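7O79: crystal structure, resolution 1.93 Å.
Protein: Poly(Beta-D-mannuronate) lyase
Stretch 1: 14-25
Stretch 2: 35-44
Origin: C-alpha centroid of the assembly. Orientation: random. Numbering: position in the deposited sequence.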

# COMPACT_ATOMS: atom_id res chain seq x y z
N ALA A 14 32.42 14.15 5.04
CA ALA A 14 31.61 14.28 6.24
C ALA A 14 30.95 12.96 6.62
O ALA A 14 30.88 12.61 7.80
CB ALA A 14 30.55 15.37 6.05
N ILE A 15 30.48 12.20 5.62
CA ILE A 15 29.85 10.92 5.92
C ILE A 15 30.85 10.00 6.60
O ILE A 15 30.53 9.33 7.59
CB ILE A 15 29.25 10.29 4.64
CG1 ILE A 15 27.95 11.00 4.27
CG2 ILE A 15 28.96 8.82 4.84
CD1 ILE A 15 27.51 10.83 2.81
N GLY A 16 32.10 10.00 6.12
CA GLY A 16 33.10 9.13 6.72
C GLY A 16 33.64 9.60 8.06
O GLY A 16 34.11 8.79 8.86
N SER A 17 33.59 10.90 8.33
CA SER A 17 34.20 11.44 9.54
C SER A 17 33.20 11.81 10.63
O SER A 17 33.62 12.07 11.76
CB SER A 17 35.04 12.67 9.18
OG SER A 17 34.23 13.83 9.11
N ALA A 18 31.90 11.82 10.33
CA ALA A 18 30.90 12.17 11.33
C ALA A 18 30.90 11.16 12.47
O ALA A 18 31.06 9.95 12.25
CB ALA A 18 29.51 12.23 10.68
N VAL A 19 30.74 11.65 13.69
CA VAL A 19 30.61 10.77 14.85
C VAL A 19 29.17 10.84 15.36
O VAL A 19 28.43 11.78 15.05
CB VAL A 19 31.62 11.09 15.98
CG1 VAL A 19 33.03 10.99 15.45
CG2 VAL A 19 31.37 12.45 16.56
N ALA A 20 28.79 9.84 16.16
CA ALA A 20 27.42 9.74 16.66
C ALA A 20 26.96 11.07 17.25
O ALA A 20 27.67 11.69 18.04
CB ALA A 20 27.32 8.62 17.71
N GLY A 21 25.78 11.51 16.83
CA GLY A 21 25.21 12.76 17.29
C GLY A 21 25.45 13.93 16.36
O GLY A 21 24.79 14.96 16.52
N ASP A 22 26.36 13.79 15.39
CA ASP A 22 26.67 14.87 14.47
C ASP A 22 25.53 15.14 13.50
O ASP A 22 24.63 14.32 13.30
CB ASP A 22 27.92 14.55 13.66
CG ASP A 22 29.21 14.86 14.40
OD1 ASP A 22 29.14 15.40 15.53
OD2 ASP A 22 30.29 14.59 13.84
N ALA A 23 25.58 16.32 12.87
CA ALA A 23 24.70 16.68 11.77
C ALA A 23 25.52 17.21 10.60
O ALA A 23 26.46 17.99 10.78
CB ALA A 23 23.66 17.72 12.20
N ILE A 24 25.17 16.75 9.40
CA ILE A 24 25.81 17.15 8.15
C ILE A 24 24.81 18.03 7.40
O ILE A 24 23.69 17.59 7.11
CB ILE A 24 26.22 15.92 7.32
CG1 ILE A 24 27.07 14.98 8.17
CG2 ILE A 24 26.99 16.34 6.06
CD1 ILE A 24 27.33 13.59 7.55
N LEU A 25 25.20 19.27 7.14
CA LEU A 25 24.31 20.31 6.63
C LEU A 25 24.73 20.68 5.21
O LEU A 25 25.84 21.19 5.01
CB LEU A 25 24.36 21.55 7.53
CG LEU A 25 24.17 21.45 9.05
CD1 LEU A 25 24.04 22.84 9.66
CD2 LEU A 25 22.98 20.61 9.44
N LYS A 35 25.27 10.37 -5.95
CA LYS A 35 24.81 9.12 -5.35
C LYS A 35 25.24 9.14 -3.89
O LYS A 35 26.42 8.95 -3.57
CB LYS A 35 25.39 7.92 -6.10
CG LYS A 35 25.07 6.56 -5.50
CD LYS A 35 25.89 5.48 -6.21
CE LYS A 35 25.51 4.06 -5.78
NZ LYS A 35 24.15 3.94 -5.15
N ILE A 36 24.29 9.39 -3.00
CA ILE A 36 24.59 9.52 -1.58
C ILE A 36 24.57 8.13 -0.95
O ILE A 36 23.51 7.52 -0.81
CB ILE A 36 23.58 10.45 -0.91
CG1 ILE A 36 23.66 11.84 -1.52
CG2 ILE A 36 23.83 10.53 0.59
CD1 ILE A 36 22.59 12.79 -1.04
N LEU A 37 25.73 7.67 -0.51
CA LEU A 37 25.83 6.42 0.22
C LEU A 37 26.05 6.77 1.69
O LEU A 37 27.15 6.96 2.13
CB LEU A 37 26.94 5.51 -0.30
CG LEU A 37 26.91 5.04 -1.75
CD1 LEU A 37 28.09 4.13 -2.00
CD2 LEU A 37 25.60 4.37 -2.15
N PHE A 38 24.97 6.84 2.43
CA PHE A 38 24.98 7.27 3.82
C PHE A 38 25.24 6.08 4.74
O PHE A 38 24.36 5.33 5.05
CB PHE A 38 23.65 7.94 4.12
CG PHE A 38 23.63 8.81 5.32
CD1 PHE A 38 24.77 9.25 5.93
CD2 PHE A 38 22.40 9.21 5.83
CE1 PHE A 38 24.70 10.06 7.04
CE2 PHE A 38 22.33 10.02 6.93
CZ PHE A 38 23.48 10.46 7.53
N ASN A 39 26.48 5.99 5.17
CA ASN A 39 26.93 4.90 5.98
C ASN A 39 27.73 5.32 7.17
O ASN A 39 28.50 4.54 7.67
CB ASN A 39 27.74 3.90 5.19
CG ASN A 39 29.08 4.45 4.73
OD1 ASN A 39 29.29 5.64 4.68
ND2 ASN A 39 29.97 3.56 4.39
N SER A 40 27.40 6.48 7.77
CA SER A 40 28.08 7.00 8.95
C SER A 40 27.85 6.07 10.14
O SER A 40 26.89 5.29 10.18
CB SER A 40 27.59 8.42 9.29
OG SER A 40 27.75 9.32 8.20
N LYS A 41 28.75 6.18 11.12
CA LYS A 41 28.75 5.32 12.30
C LYS A 41 28.07 6.08 13.43
O LYS A 41 28.69 6.91 14.10
CB LYS A 41 30.17 4.90 12.67
N ALA A 42 26.78 5.83 13.60
CA ALA A 42 25.94 6.50 14.59
C ALA A 42 25.66 5.54 15.74
O ALA A 42 26.15 4.40 15.78
CB ALA A 42 24.64 6.99 13.95
N SER A 43 24.87 6.00 16.69
CA SER A 43 24.45 5.16 17.80
C SER A 43 22.94 5.29 18.00
O SER A 43 22.30 6.24 17.55
CB SER A 43 25.19 5.53 19.09
OG SER A 43 24.68 6.75 19.60
N LYS A 44 22.38 4.29 18.68
CA LYS A 44 20.94 4.30 18.92
C LYS A 44 20.53 5.57 19.65
O LYS A 44 19.52 6.19 19.29
CB LYS A 44 20.56 3.06 19.71
CG LYS A 44 19.11 2.97 20.13
CD LYS A 44 18.98 1.85 21.15
CE LYS A 44 19.20 0.50 20.49
NZ LYS A 44 19.17 -0.57 21.53
O HOH W 1 31.04 8.28 10.25
O HOH W 2 30.33 7.62 16.50

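This is a small, mostly apolar contact in which the end of a helix and the loop after it lie against the end of a strand and the loop after that, pinned by one direct hydrogen bond and two bridging waters. About 393 Å² is buried, both sides summed. The CA spacing is 5.3 Å for I15 and S40, widens to 6.3 Å for V19 and K41, and narrows to 4.1 Å for A20 and A42. Both residues at the closest of these CA pairs are alanines.

I15 is the centrepiece, with 108 Å² covered by the other stretch, more than any other residue here. It lies in the last part of the helix, with chi1 m and chi2 t, and its branches spread over several partners. CD1 reaches I36 CG2 at 4.3 Å, CG1 sits 4.0 Å from F38 CD1, and CG2 comes within 3.8 Å of L37 O and 3.2 Å of N39 OD1. The first two contacts are ordinary apolar packing; the last two show a methyl group lying against polar atoms, where it packs against oxygens without a conventional hydrogen bond. I24, back on the strand that follows the loop, adds a second aliphatic neighbour to the phenylalanine, its CD1 4.4 Å from F38 CE1. Both isoleucines approach the ring obliquely.

The direct polar link is made by S40, whose CA-to-CB bond points toward the other stretch. Its OG donates to I15 O at 2.8 Å. A carbonyl near the end of a helix lacks the full run of downstream amides that would otherwise occupy it, and here a side-chain hydroxyl from the other stretch serves it. The same hydroxyl is lodged among carbon atoms, with I15 CG2 at 3.6 Å, A18 CB at 4.2 Å and I24 CD1 at 4.3 Å, so one short side chain both bonds and packs.

At the helix end and beyond it, water spans gaps that the backbones leave. Water 1 lies 2.9 Å from I15 O and 2.6 Å from A18 O and accepts from K41 N at 3.2 Å, tying the loop to the helix end. Water 2 accepts from A20 N at 2.7 Å and donates to K41 O at 3.0 Å; A20 N and K41 O are themselves 3.6 Å apart. K41 thus joins through its main chain, and its side chain is not modelled past CB.

A20 closes the contact, its CB pointing toward the other stretch and lying 3.7 Å from both the N and the OG of S43. It lies in a type II turn from V19 to D22, held by D22 N to V19 O at 2.9 Å and, in return, by V19 N to D22 OD2 at 3.0 Å. G21 suits the turn because, at its backbone angles, a CB would jam against the carbonyl O of A20. The rule is economical: one branched aliphatic carries the largest share of the covered area, one serine serves the helix end, and a braced turn presents a small methyl.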